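Local coordinates for protein ENT (Trypanosoma brucei brucei, PDB 5ZX1) that is of unknown function but contains an all-helical ENT domain, a module that probably takes part in protein interactions linked to transcription, at residues 43-48 / 75-80; 50-55 / 62-67. One frame throughout, in Å; residues are numbered along the deposited sequence.

Contact 1 (43-48 / 75-80)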
loop_
_atom_site.group_PDB
_atom_site.type_symbol
_atom_site.label_atom_id
_atom_site.label_comp_id
_atom_site.label_asym_id
_atom_site.label_seq_id
_atom_site.Cartn_x
_atom_site.Cartn_y
_atom_site.Cartn_z
ATOM N N CYS A 43 2.322 -1.340 -8.538
ATOM C CA CYS A 43 2.376 -2.463 -7.625
ATOM C C CYS A 43 2.934 -1.984 -6.307
ATOM O O CYS A 43 2.434 -2.357 -5.245
ATOM C CB CYS A 43 3.215 -3.604 -8.180
ATOM S SG CYS A 43 2.232 -4.707 -9.181
ATOM N N SER A 44 3.963 -1.142 -6.373
ATOM C CA SER A 44 4.618 -0.699 -5.153
ATOM C C SER A 44 3.650 0.138 -4.315
ATOM O O SER A 44 3.633 0.019 -3.087
ATOM C CB SER A 44 5.896 0.076 -5.457
ATOM O OG SER A 44 5.697 1.472 -5.433
ATOM N N TYR A 45 2.813 0.944 -4.959
ATOM C CA TYR A 45 1.810 1.685 -4.197
ATOM C C TYR A 45 0.785 0.729 -3.564
ATOM O O TYR A 45 0.393 0.898 -2.402
ATOM C CB TYR A 45 1.098 2.730 -5.065
ATOM C CG TYR A 45 0.356 3.761 -4.228
ATOM C CD1 TYR A 45 1.048 4.779 -3.582
ATOM C CD2 TYR A 45 -1.025 3.707 -4.077
ATOM C CE1 TYR A 45 0.403 5.704 -2.814
ATOM C CE2 TYR A 45 -1.701 4.647 -3.302
ATOM C CZ TYR A 45 -0.970 5.645 -2.672
ATOM O OH TYR A 45 -1.596 6.590 -1.893
ATOM N N ARG A 46 0.355 -0.274 -4.323
ATOM C CA ARG A 46 -0.651 -1.218 -3.842
ATOM C C ARG A 46 -0.181 -1.907 -2.567
ATOM O O ARG A 46 -0.858 -1.898 -1.532
ATOM C CB ARG A 46 -0.960 -2.267 -4.917
ATOM C CG ARG A 46 -1.987 -3.304 -4.483
ATOM C CD ARG A 46 -2.067 -4.449 -5.466
ATOM N NE ARG A 46 -2.864 -5.554 -4.932
ATOM C CZ ARG A 46 -2.370 -6.712 -4.492
ATOM N NH1 ARG A 46 -3.195 -7.642 -4.021
ATOM N NH2 ARG A 46 -1.060 -6.951 -4.525
ATOM N N SER A 47 1.006 -2.489 -2.639
ATOM C CA SER A 47 1.541 -3.203 -1.510
ATOM C C SER A 47 1.740 -2.242 -0.337
ATOM O O SER A 47 1.702 -2.653 0.828
ATOM C CB SER A 47 2.852 -3.880 -1.889
ATOM O OG SER A 47 3.874 -2.912 -1.937
ATOM N N LEU A 48 1.928 -0.961 -0.642
ATOM C CA LEU A 48 2.070 0.059 0.391
ATOM C C LEU A 48 0.769 0.283 1.145
ATOM O O LEU A 48 0.763 0.399 2.368
ATOM C CB LEU A 48 2.528 1.378 -0.225
ATOM C CG LEU A 48 3.894 1.935 0.156
ATOM C CD1 LEU A 48 3.919 3.396 -0.232
ATOM C CD2 LEU A 48 4.149 1.771 1.636
ATOM N N LEU A 75 5.511 8.777 -7.547
ATOM C CA LEU A 75 5.090 7.853 -8.600
ATOM C C LEU A 75 4.095 8.476 -9.573
ATOM O O LEU A 75 3.592 7.791 -10.469
ATOM C CB LEU A 75 4.475 6.594 -7.980
ATOM C CG LEU A 75 5.405 5.903 -6.982
ATOM C CD1 LEU A 75 4.846 4.591 -6.439
ATOM C CD2 LEU A 75 6.755 5.695 -7.645
ATOM N N CYS A 76 3.814 9.762 -9.402
ATOM C CA CYS A 76 2.884 10.463 -10.283
ATOM C C CYS A 76 1.597 9.649 -10.449
ATOM O O CYS A 76 1.272 9.199 -11.541
ATOM C CB CYS A 76 3.538 10.732 -11.650
ATOM S SG CYS A 76 2.938 12.201 -12.534
ATOM N N LEU A 77 0.884 9.436 -9.350
ATOM C CA LEU A 77 -0.329 8.624 -9.363
ATOM C C LEU A 77 -1.576 9.489 -9.298
ATOM O O LEU A 77 -1.715 10.306 -8.396
ATOM C CB LEU A 77 -0.328 7.653 -8.189
ATOM C CG LEU A 77 -0.058 6.162 -8.394
ATOM C CD1 LEU A 77 1.166 5.868 -9.264
ATOM C CD2 LEU A 77 0.116 5.567 -7.012
ATOM N N PRO A 78 -2.495 9.310 -10.255
ATOM C CA PRO A 78 -3.745 10.080 -10.170
ATOM C C PRO A 78 -4.478 9.696 -8.895
ATOM O O PRO A 78 -4.524 8.507 -8.574
ATOM C CB PRO A 78 -4.511 9.658 -11.425
ATOM C CG PRO A 78 -3.951 8.310 -11.772
ATOM C CD PRO A 78 -2.503 8.343 -11.366
ATOM N N THR A 79 -5.008 10.670 -8.163
ATOM C CA THR A 79 -5.553 10.380 -6.841
ATOM C C THR A 79 -6.730 9.395 -6.923
ATOM O O THR A 79 -6.939 8.607 -6.005
ATOM C CB THR A 79 -5.989 11.667 -6.100
ATOM O OG1 THR A 79 -6.897 12.417 -6.915
ATOM C CG2 THR A 79 -4.768 12.522 -5.776
ATOM N N GLU A 80 -7.468 9.410 -8.028
ATOM C CA GLU A 80 -8.586 8.480 -8.190
ATOM C C GLU A 80 -8.096 7.041 -8.154
ATOM O O GLU A 80 -8.716 6.178 -7.537
ATOM C CB GLU A 80 -9.337 8.742 -9.495
ATOM C CG GLU A 80 -10.312 9.900 -9.407
ATOM C CD GLU A 80 -9.820 11.137 -10.141
ATOM O OE1 GLU A 80 -9.446 11.004 -11.325
ATOM O OE2 GLU A 80 -9.796 12.234 -9.530
#
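Leu-77 lays one methyl over a face of the Tyr-45 ring. That methyl is CD2, and the contact is CH-pi. Leu-77 CD2 sits 3.7 Å from the centroid of the Tyr-45 ring, 26° off the ring normal. The methyl is displaced toward the root of the ring, so Leu-77 CD2 lies only 3.3 Å from Tyr-45 CG. Leu-77 CD2 also lies 3.6 Å from Tyr-45 CB. The phenol end of the ring reaches past this methyl. The ring is placed for this by its first torsion: CG points opposite the backbone N (chi1 -164°), which carries the ring out from helix 30-56 and across Leu-77 CD2.

Residues 75-78 make the short connection between helix 62-74 and helix 79-91 of this all-helical ENT domain. Cys-76, with positive phi, closes the first helix in a Schellman motif, and Pro-78 is the N-cap of the second. Leu-75 and Leu-77, on the two sides of Cys-76, both face helix 30-56.

Leu-75 reaches Ser-44 and the root of Tyr-45. Leu-75 CD1 is in van der Waals contact with Ser-44 OG at 3.4 Å, and lies 4.4 Å from Tyr-45 CB. Ser-44 OG is hydrogen-bonded to Glu-41 O in its own helix. Tyr-45 OH is hydrogen-bonded to Arg-72, which ties the far end of the buried ring to helix 62-74. Arg-38 of helix 30-56 adds hydrogen bonds to the backbone oxygens of Leu-75 and Cys-76.

Contact 2 (50-55 / 62-67); sequences RVLCMH and KQQRRI
Close to where His-55 meets Gln-64, the backbone oxygen of Val-51 receives three N-H groups, two of them weakly. His-55 N binds Val-51 O at 3.3 Å in the usual helical way. Met-54 N adds a weak bond to the same oxygen. The third is from the imidazole: His-55 ND1 reaches Val-51 O at 3.4 Å, a weak bond with an N-H...O angle of 160°. The oxygen lies at the edge of the His-55 ring, in its plane. The ring lies back along its own helix, consistent with this weak bond, and CB is the part of His-55 that approaches Gln-64, with NE2 of Gln-64 4.2 Å from His-55 CB.

Leu-52 and Gln-64 carry the centre of the contact. Their side chains run past one another in opposite directions. Leu-52 CD1 rests 3.8 Å from Gln-64 CB and 3.7 Å from the backbone oxygen Gln-64 O. The other methyl, Leu-52 CD2, lies 4.0 Å from Gln-64 CG. The first torsion of Gln-64 (chi1 -71°, CG opposite the carbonyl carbon) sets CG against the leucine. The chain is extended beyond CG, which carries the amide onward. Ile-67 CG2 flanks Leu-52 CD1 more loosely, at 4.4 Å.

The two segments belong to a helical hairpin of the ENT domain. Helix 30-56 and helix 62-74 run antiparallel here, with segment axes 11.1 Å apart at an angle of 174°, and a short loop joins them. Leu-60 of that loop also touches Leu-52. Gln-64 OE1 is hydrogen-bonded to Thr-61 N, just before the second helix. Gln-64 therefore divides its work: its carbons pack against Leu-52, while its amide oxygen serves the loop, and the direct cross-helix contact is mainly van der Waals.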
loop_
_atom_site.group_PDB
_atom_site.type_symbol
_atom_site.label_atom_id
_atom_site.label_comp_id
_atom_site.label_asym_id
_atom_site.label_seq_id
_atom_site.Cartn_x
_atom_site.Cartn_y
_atom_site.Cartn_z
ATOM N N ARG A 50 -1.762 -1.898 1.448
ATOM C CA ARG A 50 -2.197 -3.105 2.151
ATOM C C ARG A 50 -1.485 -3.210 3.484
ATOM O O ARG A 50 -2.101 -3.319 4.556
ATOM C CB ARG A 50 -1.931 -4.354 1.306
ATOM C CG ARG A 50 -2.576 -4.297 -0.061
ATOM C CD ARG A 50 -1.860 -5.191 -1.055
ATOM N NE ARG A 50 -1.675 -6.524 -0.508
ATOM C CZ ARG A 50 -2.639 -7.431 -0.384
ATOM N NH1 ARG A 50 -3.884 -7.163 -0.759
ATOM N NH2 ARG A 50 -2.346 -8.608 0.142
ATOM N N VAL A 51 -0.170 -3.147 3.389
ATOM C CA VAL A 51 0.707 -3.245 4.523
ATOM C C VAL A 51 0.483 -2.132 5.567
ATOM O O VAL A 51 0.467 -2.394 6.768
ATOM C CB VAL A 51 2.149 -3.267 3.990
ATOM C CG1 VAL A 51 3.091 -2.710 4.974
ATOM C CG2 VAL A 51 2.533 -4.674 3.621
ATOM N N LEU A 52 0.293 -0.892 5.140
ATOM C CA LEU A 52 0.032 0.152 6.127
ATOM C C LEU A 52 -1.331 -0.071 6.794
ATOM O O LEU A 52 -1.543 0.313 7.952
ATOM C CB LEU A 52 0.101 1.542 5.490
ATOM C CG LEU A 52 1.523 1.964 5.124
ATOM C CD1 LEU A 52 1.628 3.458 4.813
ATOM C CD2 LEU A 52 2.502 1.554 6.218
ATOM N N CYS A 53 -2.245 -0.717 6.076
ATOM C CA CYS A 53 -3.538 -1.058 6.656
ATOM C C CYS A 53 -3.452 -2.285 7.573
ATOM O O CYS A 53 -4.241 -2.426 8.504
ATOM C CB CYS A 53 -4.562 -1.302 5.556
ATOM S SG CYS A 53 -4.978 0.165 4.657
ATOM N N MET A 54 -2.507 -3.179 7.314
ATOM C CA MET A 54 -2.324 -4.316 8.202
ATOM C C MET A 54 -1.893 -3.855 9.583
ATOM O O MET A 54 -2.245 -4.469 10.592
ATOM C CB MET A 54 -1.295 -5.282 7.645
ATOM C CG MET A 54 -1.781 -6.103 6.484
ATOM S SD MET A 54 -0.397 -7.119 5.925
ATOM C CE MET A 54 -1.105 -7.907 4.472
ATOM N N HIS A 55 -1.135 -2.768 9.627
ATOM C CA HIS A 55 -0.599 -2.264 10.885
ATOM C C HIS A 55 -1.558 -1.357 11.631
ATOM O O HIS A 55 -1.526 -1.300 12.855
ATOM C CB HIS A 55 0.699 -1.504 10.643
ATOM C CG HIS A 55 1.911 -2.373 10.612
ATOM N ND1 HIS A 55 2.434 -2.884 9.443
ATOM C CD2 HIS A 55 2.721 -2.818 11.609
ATOM C CE1 HIS A 55 3.512 -3.603 9.715
ATOM N NE2 HIS A 55 3.708 -3.573 11.025
ATOM N N LYS A 62 -0.363 9.843 11.110
ATOM C CA LYS A 62 0.155 10.973 10.340
ATOM C C LYS A 62 1.374 10.565 9.487
ATOM O O LYS A 62 1.500 10.963 8.335
ATOM C CB LYS A 62 0.523 12.134 11.284
ATOM C CG LYS A 62 1.078 13.382 10.589
ATOM C CD LYS A 62 1.657 14.347 11.604
ATOM C CE LYS A 62 2.964 13.813 12.191
ATOM N NZ LYS A 62 3.506 14.708 13.271
ATOM N N GLN A 63 2.253 9.746 10.045
ATOM C CA GLN A 63 3.417 9.289 9.298
ATOM C C GLN A 63 2.947 8.443 8.123
ATOM O O GLN A 63 3.372 8.651 6.985
ATOM C CB GLN A 63 4.374 8.489 10.196
ATOM C CG GLN A 63 5.519 7.848 9.436
ATOM C CD GLN A 63 6.651 7.377 10.347
ATOM O OE1 GLN A 63 7.413 8.177 10.897
ATOM N NE2 GLN A 63 6.777 6.072 10.490
ATOM N N GLN A 64 2.043 7.506 8.387
ATOM C CA GLN A 64 1.581 6.616 7.330
ATOM C C GLN A 64 0.878 7.414 6.241
ATOM O O GLN A 64 1.058 7.134 5.053
ATOM C CB GLN A 64 0.676 5.526 7.902
ATOM C CG GLN A 64 1.453 4.520 8.729
ATOM C CD GLN A 64 0.568 3.679 9.635
ATOM O OE1 GLN A 64 -0.619 3.979 9.826
ATOM N NE2 GLN A 64 1.142 2.627 10.205
ATOM N N ARG A 65 0.104 8.422 6.631
ATOM C CA ARG A 65 -0.559 9.271 5.634
ATOM C C ARG A 65 0.491 9.996 4.797
ATOM O O ARG A 65 0.379 10.097 3.568
ATOM C CB ARG A 65 -1.491 10.289 6.299
ATOM C CG ARG A 65 -2.717 9.666 6.942
ATOM C CD ARG A 65 -3.809 10.709 7.241
ATOM N NE ARG A 65 -3.323 11.803 8.091
ATOM C CZ ARG A 65 -3.064 11.703 9.397
ATOM N NH1 ARG A 65 -3.236 10.549 10.038
ATOM N NH2 ARG A 65 -2.618 12.761 10.075
ATOM N N ARG A 66 1.528 10.479 5.464
ATOM C CA ARG A 66 2.584 11.207 4.766
ATOM C C ARG A 66 3.383 10.313 3.834
ATOM O O ARG A 66 3.927 10.782 2.843
ATOM C CB ARG A 66 3.525 11.873 5.768
ATOM C CG ARG A 66 2.855 12.954 6.573
ATOM C CD ARG A 66 3.863 13.800 7.324
ATOM N NE ARG A 66 3.224 14.976 7.899
ATOM C CZ ARG A 66 3.778 15.746 8.824
ATOM N NH1 ARG A 66 5.004 15.466 9.268
ATOM N NH2 ARG A 66 3.108 16.798 9.298
ATOM N N ILE A 67 3.485 9.033 4.160
ATOM C CA ILE A 67 4.194 8.110 3.283
ATOM C C ILE A 67 3.381 7.894 2.015
ATOM O O ILE A 67 3.915 7.900 0.911
ATOM C CB ILE A 67 4.475 6.790 3.974
ATOM C CG1 ILE A 67 5.579 6.978 5.013
ATOM C CG2 ILE A 67 4.847 5.729 2.944
ATOM C CD1 ILE A 67 5.684 5.819 5.975
#

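Contacts 1 and 2 both use helix 30-56, at neighbouring places along it, and their centres are about 13 Å apart. Contact 2 joins this helix to the start of helix 62-74, beside the hairpin loop. Contact 1 joins it to the turn just after the end of helix 62-74. Leu-48 and Ile-67 bridge the two, with Leu-48 CD1 packed 4.0 Å from Ile-67 CG2. Contact 1 sets Tyr-45 and Leu-77 in the interior, while the residues that meet in contact 2 all keep some exposure to solvent. Both are packing contacts within the ENT domain.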